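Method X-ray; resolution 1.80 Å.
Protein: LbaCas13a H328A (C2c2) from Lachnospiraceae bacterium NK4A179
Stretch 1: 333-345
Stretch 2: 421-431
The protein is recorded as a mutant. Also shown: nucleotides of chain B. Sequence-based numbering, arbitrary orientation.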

# COMPACT_ATOMS: atom_id res chain seq x y z
N ALA A 333 -11.73 26.18 -21.29
CA ALA A 333 -12.21 27.55 -21.16
C ALA A 333 -12.61 27.88 -19.73
O ALA A 333 -12.28 28.97 -19.23
CB ALA A 333 -13.39 27.78 -22.11
N ARG A 334 -13.31 26.97 -19.04
CA ARG A 334 -13.72 27.27 -17.68
C ARG A 334 -12.54 27.33 -16.73
O ARG A 334 -12.60 28.04 -15.71
CB ARG A 334 -14.74 26.24 -17.17
CG ARG A 334 -15.80 25.85 -18.18
CD ARG A 334 -16.81 26.96 -18.41
NE ARG A 334 -17.72 26.61 -19.50
CZ ARG A 334 -18.85 27.26 -19.77
NH1 ARG A 334 -19.21 28.30 -19.03
NH2 ARG A 334 -19.61 26.87 -20.79
N ARG A 335 -11.45 26.62 -17.04
CA ARG A 335 -10.27 26.64 -16.18
C ARG A 335 -9.71 28.06 -16.05
O ARG A 335 -9.40 28.51 -14.94
CB ARG A 335 -9.19 25.70 -16.74
CG ARG A 335 -7.92 25.62 -15.88
CD ARG A 335 -6.74 25.02 -16.64
NE ARG A 335 -5.45 25.46 -16.09
CZ ARG A 335 -4.50 26.09 -16.79
NH1 ARG A 335 -3.38 26.46 -16.19
NH2 ARG A 335 -4.68 26.35 -18.08
N VAL A 336 -9.60 28.78 -17.16
CA VAL A 336 -9.09 30.15 -17.12
C VAL A 336 -10.18 31.16 -16.78
O VAL A 336 -9.92 32.37 -16.82
CB VAL A 336 -8.41 30.55 -18.44
CG1 VAL A 336 -7.01 29.98 -18.52
CG2 VAL A 336 -9.25 30.11 -19.64
N ASP A 337 -11.39 30.71 -16.46
CA ASP A 337 -12.44 31.61 -16.02
C ASP A 337 -12.20 32.06 -14.59
O ASP A 337 -11.76 31.29 -13.73
CB ASP A 337 -13.80 30.92 -16.14
CG ASP A 337 -14.96 31.83 -15.79
OD1 ASP A 337 -14.73 33.03 -15.57
OD2 ASP A 337 -16.11 31.33 -15.74
N ASN A 338 -12.50 33.33 -14.32
CA ASN A 338 -12.19 33.95 -13.04
C ASN A 338 -13.39 34.08 -12.12
O ASN A 338 -13.26 34.63 -11.03
CB ASN A 338 -11.57 35.33 -13.26
CG ASN A 338 -10.08 35.33 -13.09
OD1 ASN A 338 -9.57 34.79 -12.10
ND2 ASN A 338 -9.36 35.91 -14.05
N ARG A 339 -14.55 33.57 -12.53
CA ARG A 339 -15.74 33.64 -11.71
C ARG A 339 -15.51 33.00 -10.35
O ARG A 339 -14.85 31.96 -10.24
CB ARG A 339 -16.89 32.94 -12.44
CG ARG A 339 -18.26 33.28 -11.91
CD ARG A 339 -19.33 32.86 -12.90
NE ARG A 339 -18.83 32.78 -14.27
CZ ARG A 339 -19.62 32.64 -15.33
NH1 ARG A 339 -20.93 32.56 -15.15
NH2 ARG A 339 -19.11 32.57 -16.56
N GLU A 340 -16.07 33.62 -9.31
CA GLU A 340 -15.95 33.12 -7.95
C GLU A 340 -17.19 32.31 -7.61
O GLU A 340 -18.31 32.77 -7.86
CB GLU A 340 -15.76 34.27 -6.96
CG GLU A 340 -14.63 35.19 -7.33
CD GLU A 340 -14.20 36.09 -6.19
OE1 GLU A 340 -14.99 36.24 -5.23
OE2 GLU A 340 -13.08 36.64 -6.26
N PHE A 341 -17.00 31.11 -7.06
CA PHE A 341 -18.15 30.30 -6.66
C PHE A 341 -18.80 30.85 -5.40
O PHE A 341 -20.04 30.90 -5.30
CB PHE A 341 -17.70 28.84 -6.44
CG PHE A 341 -18.83 27.87 -6.20
CD1 PHE A 341 -19.69 27.53 -7.22
CD2 PHE A 341 -19.00 27.28 -4.95
CE1 PHE A 341 -20.72 26.63 -7.01
CE2 PHE A 341 -20.02 26.36 -4.73
CZ PHE A 341 -20.88 26.04 -5.77
N ILE A 342 -17.99 31.23 -4.42
CA ILE A 342 -18.42 31.91 -3.20
C ILE A 342 -17.49 33.09 -2.96
O ILE A 342 -16.37 33.15 -3.47
CB ILE A 342 -18.38 30.99 -1.96
CG1 ILE A 342 -16.99 30.35 -1.80
CG2 ILE A 342 -19.45 29.92 -2.04
CD1 ILE A 342 -16.82 29.68 -0.46
N LYS A 343 -17.98 34.04 -2.18
CA LYS A 343 -17.15 35.15 -1.73
C LYS A 343 -16.43 34.72 -0.45
O LYS A 343 -17.07 34.37 0.55
CB LYS A 343 -18.00 36.41 -1.52
CG LYS A 343 -19.10 36.31 -0.47
CD LYS A 343 -18.63 36.82 0.90
CE LYS A 343 -19.42 36.19 2.03
NZ LYS A 343 -18.61 36.17 3.27
N LEU A 344 -15.12 34.70 -0.50
CA LEU A 344 -14.42 34.30 0.71
C LEU A 344 -14.40 35.46 1.71
O LEU A 344 -14.19 36.61 1.32
CB LEU A 344 -13.00 33.87 0.39
CG LEU A 344 -12.91 32.57 -0.42
CD1 LEU A 344 -11.47 32.27 -0.73
CD2 LEU A 344 -13.57 31.44 0.35
N PRO A 345 -14.63 35.19 3.00
CA PRO A 345 -14.39 36.22 4.02
C PRO A 345 -12.93 36.62 4.04
O PRO A 345 -12.05 35.88 3.60
CB PRO A 345 -14.80 35.53 5.33
CG PRO A 345 -15.55 34.29 4.92
CD PRO A 345 -15.03 33.90 3.59
P G B 5 -4.57 18.58 -7.55
OP1 G B 5 -4.80 17.31 -6.81
OP2 G B 5 -5.73 19.30 -8.15
O5' G B 5 -3.86 19.61 -6.60
C5' G B 5 -2.71 19.26 -5.85
C4' G B 5 -2.20 20.48 -5.11
O4' G B 5 -1.71 21.45 -6.07
C3' G B 5 -3.24 21.25 -4.30
O3' G B 5 -3.49 20.67 -3.03
C2' G B 5 -2.61 22.63 -4.21
O2' G B 5 -1.58 22.63 -3.24
C1' G B 5 -1.99 22.76 -5.60
N9 G B 5 -2.92 23.40 -6.55
C8 G B 5 -3.84 22.77 -7.35
N7 G B 5 -4.53 23.59 -8.10
C5 G B 5 -4.03 24.84 -7.77
C6 G B 5 -4.40 26.12 -8.25
O6 G B 5 -5.26 26.39 -9.09
N1 G B 5 -3.64 27.12 -7.64
C2 G B 5 -2.66 26.91 -6.70
N2 G B 5 -2.04 28.00 -6.23
N3 G B 5 -2.31 25.72 -6.22
C4 G B 5 -3.04 24.74 -6.81
P A B 3 -7.41 20.26 -18.34
OP1 A B 3 -8.06 20.03 -17.01
OP2 A B 3 -7.75 21.46 -19.15
O5' A B 3 -5.84 20.30 -18.20
C5' A B 3 -5.25 20.68 -16.99
C4' A B 3 -4.12 19.76 -16.65
O4' A B 3 -2.89 20.33 -17.14
C3' A B 3 -3.92 19.61 -15.15
O3' A B 3 -4.69 18.55 -14.61
C2' A B 3 -2.42 19.44 -15.01
O2' A B 3 -2.04 18.12 -15.37
C1' A B 3 -1.93 20.37 -16.12
N9 A B 3 -1.84 21.78 -15.69
C8 A B 3 -2.55 22.85 -16.21
N7 A B 3 -2.25 24.00 -15.65
C5 A B 3 -1.29 23.66 -14.71
C6 A B 3 -0.54 24.43 -13.79
N6 A B 3 -0.71 25.75 -13.67
N1 A B 3 0.36 23.80 -13.00
C2 A B 3 0.50 22.48 -13.13
N3 A B 3 -0.14 21.65 -13.96
C4 A B 3 -1.02 22.31 -14.73
P A B 6 -4.99 20.43 -2.52
OP1 A B 6 -5.94 20.93 -3.53
OP2 A B 6 -5.05 20.91 -1.10
O5' A B 6 -5.12 18.84 -2.45
C5' A B 6 -5.37 18.08 -3.63
C4' A B 6 -4.67 16.73 -3.57
O4' A B 6 -3.24 16.92 -3.57
C3' A B 6 -4.92 15.91 -2.31
O3' A B 6 -6.13 15.19 -2.38
C2' A B 6 -3.69 15.02 -2.24
O2' A B 6 -3.78 13.99 -3.21
C1' A B 6 -2.62 15.99 -2.71
N9 A B 6 -1.98 16.74 -1.62
C8 A B 6 -1.98 18.10 -1.45
N7 A B 6 -1.29 18.50 -0.42
C5 A B 6 -0.79 17.31 0.11
C6 A B 6 0.03 17.05 1.21
N6 A B 6 0.51 18.02 2.00
N1 A B 6 0.36 15.75 1.45
C2 A B 6 -0.12 14.79 0.66
N3 A B 6 -0.92 14.92 -0.40
C4 A B 6 -1.20 16.21 -0.63
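Stretch 2, residues 421-431: QVTEFKARTGY

Two backbone hydrogen bonds hold stretch 2 against stretch 1. Phe 341 N donates to Ala 427 O at 2.6 Å, and Thr 429 N donates to Arg 339 O at 2.9 Å. Both are close to straight, with angles at the hydrogen of 156° and 158°. They flank Arg 428, which forms a single beta bridge with Glu 340; the two CA atoms, Glu 340 CA and Arg 428 CA, are 4.5 Å apart. No second bridge joins the two stretches.

The chains run in opposite directions. Arg 334 CA lies 4.7 Å from Gly 430 CA, Glu 340 pairs with Arg 428, and Leu 344 CA is farther from its nearest partner, 7.4 Å from Glu 424 CA. Stretch 1 leaves a helix after Arg 335 and continues as loop. Stretch 2 passes through residues with helical phi/psi at 424-426, reaches an N-cap position at Arg 428, and enters a helix at Thr 429.

Water 1 extends the polar contact. It donates to Asp 337 O at 2.8 Å and to Arg 339 O at 2.7 Å, and accepts from Gly 430 N at 2.7 Å. It therefore links the first turn of the helix in stretch 2 to the loop of stretch 1. Water 2 lies 2.6 Å from Thr 429 OG1 and donates a weak hydrogen bond to Glu 340 O at 3.3 Å. Thr 429 OG1 also lies 3.2 Å from Phe 341 N, but the angle is too poor for a hydrogen bond. The same oxygen sits at the edge of the Phe 341 ring.

Within stretch 1, Asp 337 OD1 accepts from Arg 339 N at 3.1 Å, and Asp 337 OD2 forms a salt bridge with Arg 339 NH2 at 3.3 Å.

Gly 430 allows close approach to the end of the first helix. Gly 430 CA makes a CA-H...O contact with Arg 334 O at 3.3 Å. An ideal CB on Gly 430 would lie 1.9 Å from Arg 334 O, a clash.

Apolar packing fills the other end. The CA-to-CB bond of Leu 344 points toward stretch 2. Leu 344 CG is 4.0 Å from Ala 427 CB, and Leu 344 CD2 is 3.9 Å from Val 422 CG1. Leu 344 CD1 reaches Glu 424 OE2 at 3.6 Å. Ile 342 CG1 adds a contact with Ala 427 CB at 4.1 Å. Ala 427 thus joins its backbone bond to a small apolar cluster. Nearby, Glu 340 OE2 and Glu 424 OE1 are like charges 4.1 Å apart. Together the stretches bury 642 Å², both sides summed.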

# COMPACT_ATOMS: atom_id res chain seq x y z
N GLN A 421 -7.59 23.82 3.93
CA GLN A 421 -7.23 25.23 4.01
C GLN A 421 -8.13 26.02 3.07
O GLN A 421 -8.31 25.63 1.91
CB GLN A 421 -5.76 25.42 3.64
CG GLN A 421 -5.11 26.61 4.29
CD GLN A 421 -4.15 27.30 3.34
OE1 GLN A 421 -3.53 26.65 2.50
NE2 GLN A 421 -4.03 28.62 3.46
N VAL A 422 -8.72 27.10 3.58
CA VAL A 422 -9.43 28.04 2.72
C VAL A 422 -8.44 28.65 1.73
O VAL A 422 -7.43 29.24 2.13
CB VAL A 422 -10.11 29.14 3.56
CG1 VAL A 422 -10.69 30.23 2.66
CG2 VAL A 422 -11.18 28.54 4.51
N THR A 423 -8.71 28.49 0.44
CA THR A 423 -7.87 29.07 -0.61
C THR A 423 -8.75 29.69 -1.67
O THR A 423 -9.87 29.23 -1.92
CB THR A 423 -6.94 28.04 -1.29
OG1 THR A 423 -7.74 27.08 -1.99
CG2 THR A 423 -6.05 27.32 -0.28
N GLU A 424 -8.22 30.71 -2.34
CA GLU A 424 -8.99 31.33 -3.41
C GLU A 424 -9.13 30.39 -4.61
O GLU A 424 -10.19 30.36 -5.24
CB GLU A 424 -8.38 32.66 -3.83
CG GLU A 424 -9.08 33.27 -5.06
CD GLU A 424 -10.60 33.37 -4.91
OE1 GLU A 424 -11.34 32.93 -5.83
OE2 GLU A 424 -11.07 33.90 -3.87
N PHE A 425 -8.10 29.62 -4.95
CA PHE A 425 -8.23 28.81 -6.16
C PHE A 425 -9.36 27.79 -6.04
O PHE A 425 -10.05 27.52 -7.02
CB PHE A 425 -6.89 28.17 -6.53
CG PHE A 425 -6.56 26.88 -5.79
CD1 PHE A 425 -7.04 25.66 -6.25
CD2 PHE A 425 -5.70 26.89 -4.70
CE1 PHE A 425 -6.71 24.48 -5.60
CE2 PHE A 425 -5.36 25.71 -4.04
CZ PHE A 425 -5.88 24.50 -4.50
N LYS A 426 -9.60 27.27 -4.83
CA LYS A 426 -10.66 26.30 -4.63
C LYS A 426 -12.03 26.95 -4.60
O LYS A 426 -13.03 26.23 -4.62
CB LYS A 426 -10.47 25.54 -3.33
CG LYS A 426 -9.33 24.58 -3.36
CD LYS A 426 -9.68 23.38 -2.52
CE LYS A 426 -8.62 22.33 -2.72
NZ LYS A 426 -8.25 21.75 -1.41
N ALA A 427 -12.09 28.27 -4.50
CA ALA A 427 -13.36 28.99 -4.52
C ALA A 427 -13.74 29.47 -5.91
O ALA A 427 -14.76 30.15 -6.04
CB ALA A 427 -13.30 30.18 -3.56
N ARG A 428 -12.93 29.17 -6.93
CA ARG A 428 -13.23 29.57 -8.30
C ARG A 428 -14.22 28.59 -8.92
O ARG A 428 -14.05 27.37 -8.81
CB ARG A 428 -11.96 29.62 -9.15
CG ARG A 428 -10.87 30.55 -8.63
CD ARG A 428 -9.86 30.93 -9.72
NE ARG A 428 -8.47 30.71 -9.30
CZ ARG A 428 -7.78 31.53 -8.51
NH1 ARG A 428 -8.34 32.65 -8.06
NH2 ARG A 428 -6.53 31.24 -8.18
N THR A 429 -15.25 29.13 -9.57
CA THR A 429 -16.26 28.26 -10.17
C THR A 429 -15.65 27.29 -11.17
O THR A 429 -16.04 26.11 -11.22
CB THR A 429 -17.34 29.11 -10.83
OG1 THR A 429 -17.92 29.97 -9.85
CG2 THR A 429 -18.44 28.21 -11.39
N GLY A 430 -14.68 27.76 -11.96
CA GLY A 430 -14.07 26.91 -12.97
C GLY A 430 -13.16 25.84 -12.39
O GLY A 430 -12.94 24.80 -13.01
N TYR A 431 -12.59 26.10 -11.21
CA TYR A 431 -11.90 25.01 -10.51
C TYR A 431 -12.89 23.90 -10.19
O TYR A 431 -12.61 22.72 -10.42
CB TYR A 431 -11.27 25.53 -9.22
CG TYR A 431 -10.79 24.41 -8.32
CD1 TYR A 431 -9.54 23.85 -8.49
CD2 TYR A 431 -11.61 23.90 -7.31
CE1 TYR A 431 -9.09 22.81 -7.66
CE2 TYR A 431 -11.18 22.87 -6.49
CZ TYR A 431 -9.92 22.34 -6.67
OH TYR A 431 -9.51 21.33 -5.85
O HOH W 1 -14.01 30.41 -12.26
O HOH W 2 -20.14 31.25 -10.17